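Local coordinates for putative DNA-binding protein (Salmonella typhimurium, PDB 2NMU) that probably binds DNA through a Plants and Prokaryotes Conserved (PCC) domain, though its precise role is not established, at residues Y21-L26 with L118-G123. Numbering follows the deposited sequence.
Sequences YALRLL and LELVIG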
# COMPACT_ATOMS: atom_id res chain seq x y z
N TYR A 21 -1.60 -7.09 13.37
CA TYR A 21 -2.08 -8.46 13.32
C TYR A 21 -1.78 -9.03 11.95
O TYR A 21 -1.90 -8.32 10.95
CB TYR A 21 -3.59 -8.53 13.53
CG TYR A 21 -4.09 -7.97 14.84
CD1 TYR A 21 -4.22 -6.60 15.02
CD2 TYR A 21 -4.44 -8.81 15.89
CE1 TYR A 21 -4.70 -6.08 16.22
CE2 TYR A 21 -4.92 -8.30 17.09
CZ TYR A 21 -5.05 -6.94 17.25
OH TYR A 21 -5.54 -6.45 18.43
N ALA A 22 -1.40 -10.30 11.89
CA ALA A 22 -1.12 -10.94 10.62
C ALA A 22 -2.11 -12.08 10.47
O ALA A 22 -2.37 -12.82 11.42
CB ALA A 22 0.31 -11.47 10.58
N LEU A 23 -2.70 -12.22 9.29
CA LEU A 23 -3.65 -13.30 9.09
C LEU A 23 -3.67 -13.77 7.65
O LEU A 23 -3.22 -13.07 6.75
CB LEU A 23 -5.06 -12.89 9.52
CG LEU A 23 -5.76 -11.71 8.83
CD1 LEU A 23 -7.26 -11.81 9.07
CD2 LEU A 23 -5.21 -10.40 9.37
N ARG A 24 -4.18 -14.98 7.45
CA ARG A 24 -4.29 -15.54 6.12
C ARG A 24 -5.70 -16.06 5.90
O ARG A 24 -6.19 -16.88 6.68
CB ARG A 24 -3.31 -16.71 5.93
CG ARG A 24 -3.37 -17.29 4.53
CD ARG A 24 -3.34 -18.81 4.52
NE ARG A 24 -3.77 -19.32 3.21
CZ ARG A 24 -3.96 -20.60 2.92
NH1 ARG A 24 -3.76 -21.54 3.85
NH2 ARG A 24 -4.37 -20.95 1.71
N LEU A 25 -6.37 -15.57 4.86
CA LEU A 25 -7.71 -16.03 4.55
C LEU A 25 -7.58 -17.25 3.65
O LEU A 25 -6.59 -17.40 2.92
CB LEU A 25 -8.52 -14.93 3.86
CG LEU A 25 -8.66 -13.62 4.66
CD1 LEU A 25 -9.70 -12.74 3.99
CD2 LEU A 25 -9.08 -13.92 6.10
N LEU A 26 -8.57 -18.13 3.70
CA LEU A 26 -8.54 -19.37 2.94
C LEU A 26 -9.37 -19.39 1.66
O LEU A 26 -10.28 -18.58 1.49
CB LEU A 26 -8.99 -20.53 3.84
CG LEU A 26 -8.28 -20.65 5.20
CD1 LEU A 26 -8.89 -21.81 5.98
CD2 LEU A 26 -6.79 -20.87 4.99
N LEU A 118 -5.13 -15.04 0.88
CA LEU A 118 -5.14 -13.59 1.05
C LEU A 118 -4.36 -13.36 2.35
O LEU A 118 -4.81 -13.75 3.43
CB LEU A 118 -6.55 -13.00 1.17
CG LEU A 118 -6.48 -11.47 1.02
CD1 LEU A 118 -6.10 -11.13 -0.42
CD2 LEU A 118 -7.81 -10.80 1.37
N GLU A 119 -3.18 -12.77 2.22
CA GLU A 119 -2.32 -12.49 3.36
C GLU A 119 -2.51 -11.04 3.72
O GLU A 119 -2.46 -10.16 2.85
CB GLU A 119 -0.87 -12.76 2.99
CG GLU A 119 -0.58 -14.23 2.72
CD GLU A 119 0.79 -14.45 2.11
OE1 GLU A 119 1.74 -13.73 2.48
OE2 GLU A 119 0.92 -15.37 1.27
N LEU A 120 -2.73 -10.77 5.00
CA LEU A 120 -2.97 -9.42 5.46
C LEU A 120 -2.23 -9.04 6.72
O LEU A 120 -2.03 -9.86 7.61
CB LEU A 120 -4.47 -9.23 5.74
CG LEU A 120 -5.50 -9.35 4.62
CD1 LEU A 120 -6.76 -10.02 5.16
CD2 LEU A 120 -5.81 -7.96 4.09
N VAL A 121 -1.82 -7.78 6.79
CA VAL A 121 -1.20 -7.25 7.99
C VAL A 121 -2.12 -6.08 8.29
O VAL A 121 -2.23 -5.15 7.49
CB VAL A 121 0.23 -6.74 7.75
CG1 VAL A 121 0.76 -6.09 9.03
CG2 VAL A 121 1.13 -7.91 7.35
N ILE A 122 -2.81 -6.14 9.42
CA ILE A 122 -3.74 -5.09 9.79
C ILE A 122 -3.22 -4.33 11.00
O ILE A 122 -2.76 -4.92 11.97
CB ILE A 122 -5.12 -5.69 10.11
CG1 ILE A 122 -5.69 -6.34 8.84
CG2 ILE A 122 -6.06 -4.61 10.63
CD1 ILE A 122 -6.97 -7.13 9.07
N GLY A 123 -3.27 -3.01 10.91
CA GLY A 123 -2.83 -2.18 12.01
C GLY A 123 -4.03 -1.64 12.77
O GLY A 123 -5.08 -1.40 12.18
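Leu23 and Leu120 are paired at the middle of an antiparallel ladder joining strand 15-25, outermost in the chain's main sheet although at Tyr21 a strand of the second subunit continues it, to strand 114-124. Their backbones exchange two hydrogen bonds, Leu23 N to Leu120 O (3.0 Å) and Leu120 N to Leu23 O (2.9 Å); Tyr21 and Ile122 share two such bonds, whereas between Leu25 and Leu118 the one from Leu118 N is weak. With chi1 at 61°, CG of Leu23 stands between its backbone N and carbonyl carbon, which swings CD2 across the ladder, 3.9 Å from Leu120 CB and 3.7 Å from Ile122 CD1. Leu25 and Leu118 run side by side, Leu25 CD1 3.8 Å from Leu118 CD2, while Leu120 CD1 reaches diagonally to Leu25 CG. Phe38 of helix 31-42 meets the Tyr21 ring nearly perpendicularly; Ile122 O lies at that ring's edge. On the other face, Arg24 bonds to Thr117 and Thr116 O, and Glu119 is salt-bridged to Arg132 and hydrogen-bonded to His91 and Thr84 of the second subunit. The chemistry is thus divided: Tyr21, Leu23, Leu25 and Leu118 pack against the helix, and the buried Glu119 carboxylate ties the opposite face to a neighbouring subunit.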